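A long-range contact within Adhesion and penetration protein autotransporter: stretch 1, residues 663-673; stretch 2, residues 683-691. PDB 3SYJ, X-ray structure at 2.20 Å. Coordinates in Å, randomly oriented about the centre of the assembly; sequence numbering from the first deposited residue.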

# COMPACT_ATOMS: atom_id res chain seq x y z
N GLY A 663 -5.43 21.88 -17.60
CA GLY A 663 -5.45 23.12 -16.84
C GLY A 663 -5.02 24.34 -17.62
O GLY A 663 -4.20 24.24 -18.53
N VAL A 664 -5.59 25.49 -17.29
CA VAL A 664 -5.10 26.76 -17.82
C VAL A 664 -4.30 27.47 -16.74
O VAL A 664 -4.57 27.31 -15.56
CB VAL A 664 -6.25 27.68 -18.27
CG1 VAL A 664 -6.95 27.07 -19.48
CG2 VAL A 664 -7.22 27.91 -17.13
N VAL A 665 -3.31 28.25 -17.16
CA VAL A 665 -2.40 28.90 -16.22
C VAL A 665 -2.71 30.39 -16.07
O VAL A 665 -2.70 31.13 -17.05
CB VAL A 665 -0.92 28.75 -16.68
CG1 VAL A 665 0.01 29.45 -15.70
CG2 VAL A 665 -0.55 27.28 -16.83
N PRO A 666 -2.98 30.83 -14.83
CA PRO A 666 -3.23 32.26 -14.60
C PRO A 666 -2.03 33.11 -14.98
O PRO A 666 -0.89 32.69 -14.78
CB PRO A 666 -3.46 32.32 -13.09
CG PRO A 666 -3.91 30.96 -12.71
CD PRO A 666 -3.14 30.03 -13.60
N ASN A 667 -2.28 34.29 -15.54
CA ASN A 667 -1.23 35.25 -15.90
C ASN A 667 -0.34 34.81 -17.05
O ASN A 667 0.77 35.30 -17.21
CB ASN A 667 -0.39 35.61 -14.68
CG ASN A 667 -1.20 36.36 -13.65
OD1 ASN A 667 -1.39 35.89 -12.52
ND2 ASN A 667 -1.71 37.53 -14.03
N GLN A 668 -0.84 33.88 -17.85
CA GLN A 668 -0.19 33.50 -19.10
C GLN A 668 -1.25 33.45 -20.18
O GLN A 668 -2.45 33.59 -19.90
CB GLN A 668 0.45 32.12 -18.99
CG GLN A 668 1.51 32.02 -17.94
CD GLN A 668 2.24 30.69 -17.99
OE1 GLN A 668 1.78 29.73 -18.63
NE2 GLN A 668 3.39 30.62 -17.32
N GLN A 669 -0.82 33.24 -21.41
CA GLN A 669 -1.76 33.00 -22.49
C GLN A 669 -2.09 31.52 -22.51
O GLN A 669 -1.22 30.68 -22.29
CB GLN A 669 -1.17 33.43 -23.84
CG GLN A 669 -0.99 34.93 -23.96
CD GLN A 669 -0.84 35.39 -25.39
OE1 GLN A 669 -0.37 34.64 -26.26
NE2 GLN A 669 -1.23 36.63 -25.66
N ASN A 670 -3.36 31.21 -22.74
CA ASN A 670 -3.79 29.84 -22.95
C ASN A 670 -4.60 29.79 -24.23
O ASN A 670 -5.26 30.77 -24.58
CB ASN A 670 -4.63 29.36 -21.78
CG ASN A 670 -3.97 29.63 -20.44
OD1 ASN A 670 -3.32 28.75 -19.87
ND2 ASN A 670 -4.12 30.84 -19.94
N THR A 671 -4.54 28.67 -24.94
CA THR A 671 -5.37 28.51 -26.13
C THR A 671 -6.80 28.18 -25.72
O THR A 671 -7.06 27.14 -25.11
CB THR A 671 -4.81 27.42 -27.07
OG1 THR A 671 -3.46 27.74 -27.44
CG2 THR A 671 -5.66 27.33 -28.33
N ILE A 672 -7.73 29.07 -26.02
CA ILE A 672 -9.12 28.88 -25.62
C ILE A 672 -10.01 28.64 -26.85
O ILE A 672 -9.98 29.43 -27.81
CB ILE A 672 -9.65 30.09 -24.82
CG1 ILE A 672 -8.76 30.37 -23.61
CG2 ILE A 672 -11.10 29.87 -24.38
CD1 ILE A 672 -8.61 29.20 -22.67
N CYS A 673 -10.78 27.56 -26.82
CA CYS A 673 -11.68 27.22 -27.92
C CYS A 673 -13.12 27.48 -27.54
O CYS A 673 -13.61 26.95 -26.55
CB CYS A 673 -11.53 25.74 -28.28
SG CYS A 673 -10.06 25.38 -29.21
N THR A 683 -13.78 28.93 -32.85
CA THR A 683 -12.52 29.66 -32.93
C THR A 683 -11.58 29.24 -31.81
O THR A 683 -11.97 29.18 -30.65
CB THR A 683 -12.75 31.17 -32.84
OG1 THR A 683 -13.54 31.60 -33.96
CG2 THR A 683 -11.43 31.92 -32.84
N CYS A 684 -10.33 28.94 -32.17
CA CYS A 684 -9.31 28.62 -31.18
C CYS A 684 -8.21 29.66 -31.24
O CYS A 684 -7.65 29.90 -32.31
CB CYS A 684 -8.70 27.24 -31.43
SG CYS A 684 -9.84 25.88 -31.18
N GLN A 685 -7.90 30.27 -30.11
CA GLN A 685 -6.93 31.35 -30.08
C GLN A 685 -6.32 31.55 -28.70
O GLN A 685 -6.97 31.31 -27.68
CB GLN A 685 -7.59 32.65 -30.53
CG GLN A 685 -8.36 33.31 -29.40
CD GLN A 685 -9.50 34.17 -29.90
OE1 GLN A 685 -9.30 35.05 -30.75
NE2 GLN A 685 -10.70 33.94 -29.37
N LYS A 686 -5.08 32.02 -28.69
CA LYS A 686 -4.38 32.34 -27.45
C LYS A 686 -5.01 33.55 -26.80
O LYS A 686 -5.22 34.57 -27.44
CB LYS A 686 -2.91 32.63 -27.75
CG LYS A 686 -2.15 31.48 -28.37
CD LYS A 686 -1.39 30.69 -27.32
CE LYS A 686 -0.32 29.82 -27.96
NZ LYS A 686 0.78 29.52 -27.01
N VAL A 687 -5.32 33.43 -25.51
CA VAL A 687 -5.97 34.50 -24.77
C VAL A 687 -5.22 34.70 -23.46
O VAL A 687 -4.87 33.73 -22.78
CB VAL A 687 -7.45 34.14 -24.43
CG1 VAL A 687 -8.10 35.23 -23.58
CG2 VAL A 687 -8.25 33.88 -25.70
N ASP A 688 -4.96 35.95 -23.13
CA ASP A 688 -4.37 36.27 -21.84
C ASP A 688 -5.35 36.04 -20.70
O ASP A 688 -6.50 36.48 -20.76
CB ASP A 688 -3.89 37.71 -21.81
CG ASP A 688 -2.38 37.82 -21.88
OD1 ASP A 688 -1.89 38.62 -22.70
OD2 ASP A 688 -1.71 37.09 -21.12
N LEU A 689 -4.89 35.33 -19.67
CA LEU A 689 -5.68 35.12 -18.47
C LEU A 689 -5.12 35.99 -17.35
O LEU A 689 -4.35 35.51 -16.52
CB LEU A 689 -5.65 33.65 -18.07
CG LEU A 689 -6.46 33.23 -16.84
CD1 LEU A 689 -7.88 33.77 -16.92
CD2 LEU A 689 -6.46 31.71 -16.67
N THR A 690 -5.51 37.26 -17.33
CA THR A 690 -4.91 38.22 -16.40
C THR A 690 -5.92 38.89 -15.46
O THR A 690 -5.54 39.42 -14.42
CB THR A 690 -4.10 39.29 -17.15
OG1 THR A 690 -4.92 39.88 -18.16
CG2 THR A 690 -2.89 38.65 -17.82
N ASP A 691 -7.20 38.88 -15.83
CA ASP A 691 -8.22 39.50 -14.99
C ASP A 691 -8.50 38.65 -13.76
O ASP A 691 -8.73 37.44 -13.86
CB ASP A 691 -9.51 39.76 -15.77
CG ASP A 691 -10.50 40.62 -14.99
OD1 ASP A 691 -10.64 40.44 -13.77
OD2 ASP A 691 -11.15 41.49 -15.61
O HOH W 1 -3.68 38.85 -12.65
O HOH W 2 1.66 32.41 -26.14
O HOH W 3 -6.42 32.10 -21.23
O HOH W 4 -11.88 31.44 -28.16

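Antiparallel strands alternate between residue pairs whose backbones hydrogen-bond to each other and pairs that do not, and this contact in an autotransporter illustrates the rule, with a loop at one end and a disulfide at the other. At the loop end, Val664 points toward stretch 2 and sets CG2 3.9 Å from CD2 of Leu689, a buried side chain that tucks against the loop. Val665 opens a type II turn ending at Gln668, and the side chain of Asn670 braces it: Val665 N donates to Asn670 OD1 (2.8 Å), while Asn670 ND2 donates to Val665 O (3.2 Å). One amide group thus satisfies both polar atoms of a single backbone residue.

The turn leaves Asn667 N free to bond Leu689 O at a short 2.6 Å, and Gln668 O accepts from Leu689 N at 3.0 Å. A water joins Asn667 ND2 to Thr690 O alongside.

From Gln669 the strand pairing is regular. Gln669 lies across from Asp688 without backbone hydrogen bonds between them, their CA atoms 4.2 Å apart; its OE1 reaches Lys686 NZ through a water. Asn670 and Val687 then exchange two bonds, Asn670 N to Val687 O (2.9 Å) and Val687 N to Asn670 O (2.8 Å). Thr671 returns to the face of Gln669, where its OG1 lies 3.6 Å from CD of Lys686, so that the aliphatic part of the lysine runs past the threonine hydroxyl. Ile672 repeats the pair of hydrogen bonds with Gln685, its N to Gln685 O at 2.9 Å and its O receiving Gln685 N at 3.2 Å, while its CG1 packs 4.1 Å from CB of Val687.

Cys673 and Cys684 complete the register. In this non-hydrogen-bonded pair both side chains project from the same face, and a disulfide, SG of Cys673 to SG of Cys684 at 2.0 Å, covalently links the strands.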